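Response regulator FixJ (Bradyrhizobium japonicum, PDB 5XSO) induces expression of the nitrogen-fixation regulators nifA and fixK once activated by its sensor kinase FixL. Local coordinates at residues 73-76 with 77-81; 118-121 with 122-125. One frame throughout, in Å; residues are numbered along the deposited sequence.

Interaction 1 of 2, residues 73-76 with 77-81; sequences GIEL and LKRMK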
# COMPACT_ATOMS: atom_id res chain seq x y z
N GLY A 73 5.69 -0.93 16.45
CA GLY A 73 5.07 -1.58 15.31
C GLY A 73 3.78 -0.92 14.87
O GLY A 73 3.52 -0.80 13.66
N ILE A 74 2.95 -0.51 15.83
CA ILE A 74 1.68 0.14 15.50
C ILE A 74 1.93 1.47 14.81
O ILE A 74 1.28 1.80 13.80
CB ILE A 74 0.83 0.34 16.77
CG1 ILE A 74 0.28 -1.00 17.25
CG2 ILE A 74 -0.33 1.33 16.50
CD1 ILE A 74 -0.46 -0.87 18.57
N GLU A 75 2.83 2.29 15.36
CA GLU A 75 3.01 3.64 14.82
C GLU A 75 3.61 3.57 13.42
O GLU A 75 3.16 4.29 12.51
CB GLU A 75 3.90 4.46 15.76
CG GLU A 75 3.99 5.98 15.43
CD GLU A 75 2.63 6.72 15.39
OE1 GLU A 75 2.18 7.22 16.45
OE2 GLU A 75 2.02 6.80 14.30
N LEU A 76 4.61 2.70 13.24
CA LEU A 76 5.19 2.49 11.92
C LEU A 76 4.10 2.15 10.90
O LEU A 76 3.99 2.79 9.85
CB LEU A 76 6.21 1.36 12.00
CG LEU A 76 6.84 1.01 10.65
CD1 LEU A 76 7.59 2.21 10.16
CD2 LEU A 76 7.73 -0.24 10.77
N LEU A 77 3.26 1.16 11.23
CA LEU A 77 2.20 0.77 10.31
C LEU A 77 1.22 1.92 10.07
O LEU A 77 0.81 2.17 8.93
CB LEU A 77 1.47 -0.46 10.85
CG LEU A 77 1.87 -1.81 10.26
CD1 LEU A 77 1.47 -1.82 8.78
CD2 LEU A 77 3.36 -2.07 10.42
N LYS A 78 0.84 2.66 11.12
CA LYS A 78 -0.07 3.79 10.91
C LYS A 78 0.54 4.81 9.95
O LYS A 78 -0.15 5.28 9.03
CB LYS A 78 -0.44 4.43 12.25
CG LYS A 78 -1.47 3.60 12.98
CD LYS A 78 -2.09 4.29 14.18
CE LYS A 78 -2.98 3.33 14.97
NZ LYS A 78 -3.31 3.81 16.35
N ARG A 79 1.82 5.15 10.12
CA ARG A 79 2.46 6.09 9.19
C ARG A 79 2.58 5.51 7.78
O ARG A 79 2.37 6.23 6.80
CB ARG A 79 3.85 6.50 9.70
CG ARG A 79 3.90 7.09 11.11
CD ARG A 79 3.53 8.56 11.16
NE ARG A 79 4.63 9.39 11.69
CZ ARG A 79 4.95 9.49 12.98
NH1 ARG A 79 4.27 8.81 13.90
NH2 ARG A 79 5.96 10.27 13.36
N MET A 80 2.94 4.23 7.65
CA MET A 80 3.16 3.67 6.32
C MET A 80 1.90 3.71 5.48
O MET A 80 1.96 4.00 4.28
CB MET A 80 3.72 2.25 6.42
CG MET A 80 5.09 2.33 6.97
SD MET A 80 6.19 2.87 5.61
CE MET A 80 6.36 1.35 4.63
N LYS A 81 0.75 3.42 6.08
CA LYS A 81 -0.47 3.45 5.30
C LYS A 81 -0.98 4.87 5.11
O LYS A 81 -1.58 5.18 4.08
CB LYS A 81 -1.52 2.55 5.96
CG LYS A 81 -1.86 2.93 7.37
CD LYS A 81 -2.52 1.76 8.10
CE LYS A 81 -3.89 1.42 7.50
NZ LYS A 81 -4.33 0.05 7.92

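Interaction 2 of 2, residues 118-121 with 122-125; sequences EDDR and LTAM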
# COMPACT_ATOMS: atom_id res chain seq x y z
N GLU A 118 15.81 -18.18 12.88
CA GLU A 118 16.84 -18.63 11.95
C GLU A 118 16.92 -17.73 10.72
O GLU A 118 15.90 -17.19 10.26
CB GLU A 118 16.54 -20.06 11.51
CG GLU A 118 16.39 -21.05 12.66
CD GLU A 118 17.73 -21.48 13.25
OE1 GLU A 118 17.73 -22.32 14.19
OE2 GLU A 118 18.78 -20.99 12.79
N ASP A 119 18.14 -17.60 10.17
CA ASP A 119 18.38 -16.77 8.98
C ASP A 119 17.42 -17.14 7.86
O ASP A 119 16.86 -16.28 7.17
CB ASP A 119 19.82 -16.92 8.44
CG ASP A 119 20.90 -16.42 9.40
OD1 ASP A 119 20.57 -15.90 10.46
OD2 ASP A 119 22.11 -16.57 9.08
N ASP A 120 17.24 -18.45 7.64
CA ASP A 120 16.47 -18.88 6.47
C ASP A 120 14.98 -18.66 6.65
O ASP A 120 14.25 -18.56 5.65
CB ASP A 120 16.72 -20.36 6.17
CG ASP A 120 18.06 -20.62 5.53
OD1 ASP A 120 18.87 -19.69 5.19
OD2 ASP A 120 18.33 -21.83 5.38
N ARG A 121 14.50 -18.65 7.90
CA ARG A 121 13.10 -18.33 8.11
C ARG A 121 12.81 -16.89 7.70
O ARG A 121 11.75 -16.61 7.10
CB ARG A 121 12.72 -18.56 9.58
CG ARG A 121 11.28 -18.23 9.90
CD ARG A 121 10.44 -19.42 9.87
NE ARG A 121 9.25 -19.23 10.70
CZ ARG A 121 8.07 -18.82 10.23
NH1 ARG A 121 7.95 -18.53 8.94
NH2 ARG A 121 7.03 -18.68 11.06
N LEU A 122 13.71 -15.96 8.03
CA LEU A 122 13.53 -14.58 7.59
C LEU A 122 13.59 -14.48 6.07
O LEU A 122 12.74 -13.85 5.45
CB LEU A 122 14.61 -13.67 8.19
CG LEU A 122 14.53 -12.19 7.80
CD1 LEU A 122 13.10 -11.60 8.04
CD2 LEU A 122 15.65 -11.44 8.57
N THR A 123 14.60 -15.11 5.44
CA THR A 123 14.75 -14.85 4.01
C THR A 123 13.60 -15.48 3.23
O THR A 123 13.08 -14.87 2.29
CB THR A 123 16.12 -15.30 3.50
OG1 THR A 123 16.35 -16.65 3.87
CG2 THR A 123 17.27 -14.41 4.04
N ALA A 124 13.10 -16.65 3.66
CA ALA A 124 11.90 -17.21 3.04
C ALA A 124 10.69 -16.31 3.23
O ALA A 124 9.82 -16.22 2.35
CB ALA A 124 11.60 -18.59 3.62
N MET A 125 10.56 -15.71 4.41
CA MET A 125 9.42 -14.83 4.64
C MET A 125 9.52 -13.59 3.77
O MET A 125 8.50 -13.09 3.28
CB MET A 125 9.35 -14.46 6.12
CG MET A 125 8.17 -13.59 6.54
SD MET A 125 8.26 -13.35 8.36
CE MET A 125 7.81 -14.97 8.93
O HOH W 1 19.05 -17.30 4.29

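Interaction 1 of 2, residues 73-76 with 77-81
Glu75 and Arg79 form a salt bridge one helical turn apart, and the arginine can be followed outward atom by atom. CB of Arg79 lies near the carbonyl oxygens of Glu75 and Leu76, and CG packs closer, 3.2 Å from Glu75 O. Beyond CG the chain bends at chi2 (-81°) and again at chi3, so that CD passes Glu75 OE2 and the guanidinium doubles back toward the preceding turn. NH1 then reaches Glu75 OE2 at 3.0 Å, with the oxygen at the guanidinium edge, near its plane. The carboxylate and guanidinium planes stand 70° apart, and OE1 stays 3.7 Å from NH1, so a single oxygen makes the bridge rather than a two-pronged pairing. Glu75 meets it with CG anti to the backbone N (chi1 -171°) and a bend at chi2. Cutting Glu75 back to an alanine is likely to leave the Arg79 guanidinium without its charged mate and able to swing away from the helix.

Along another line of the helix, Ile74 and Lys78 run side by side: Ile74 CG2 touches Lys78 CE at 3.7 Å, the lysine's aliphatic stem running alongside the methyl. Leu76 and Met80 also lie alongside each other, Leu76 CD1 meeting Met80 CG at 4.1 Å, and both side chains rest on Phe50 of helix 47-53.

Underneath run the i to i+4 backbone bonds, for example Lys78 N to Ile74 O at 2.8 Å and Arg79 N to Glu75 O at 2.9 Å. At the start of the helix, Asp72 OD1 accepts a bond from Glu75 N. This amphipathic helix, with buried Leu77 and Met80 against Ile89, is the crossover helix of the beta-alpha-beta unit between strands 61-65 and 89-93 in a CheY-like receiver domain.

Interaction 2 of 2, residues 118-121 with 122-125
Asp120 and Thr123 are linked through a water molecule, which donates to Asp120 OD1 at 2.6 Å and lies 2.8 Å from Thr123 OG1 in a second hydrogen bond. Directly, OD1 and OG1 are 4.2 Å apart, so the water supplies the polar connection between the two side chains. With chi1 at 52°, the threonine hydroxyl sits between its own backbone N and carbonyl carbon. There OG1 faces back along the helix and lies 3.4 Å from both Asp119 O and Asp120 O; either bond would be weak, and which oxygen is used is unsettled.

The backbone bonds are those of a first helical turn. Leu122 N reaches Glu118 O only weakly, whereas Thr123 N to Asp119 O is shorter at 3.1 Å, and Ala124 N to Asp120 O follows at 3.0 Å with an N-H...O angle of 164°. Glu118 holds the N-cap position of helix 119-138, the last helix of the receiver domain's alternating beta-alpha fold. The acidic side chains of Glu118, Asp119 and Asp120 gather at this N-terminal end, where negative charge would probably interact favourably with the helix dipole.

Among van der Waals contacts, Arg121 and Met125 slant across each other, Met125 CE approaching Arg121 NH1 at 3.6 Å. The arginine gets there with CG anti to the backbone N (chi1 179°) and a bend at chi2. Both side chains touch Leu113 of strand 111-114. Buried Leu122 spans Leu113, Leu90 and Leu30 of helix 24-36.

In the fold
Interaction 1 comes first along the chain, on helix 73-82, and interaction 2 later, at the start of helix 119-138. Their centres lie 23 Å apart and their nearest atoms about 12 Å, so they do not touch. Both belong to the receiver domain and flank its five-stranded parallel sheet (order 40-44, 16-20, 61-65, 89-93, 111-114) from opposite faces. Strand 89-93 is shared: Leu77 and Met80 pack on its Ile89, Leu122 and Met125 on its Leu90. The helices therefore cover the two sides of the sheet whose strand 61-65 carries Asp65, one of the residues that probably bind magnesium. Helix 119-138 then runs on toward the DNA-binding part of the chain.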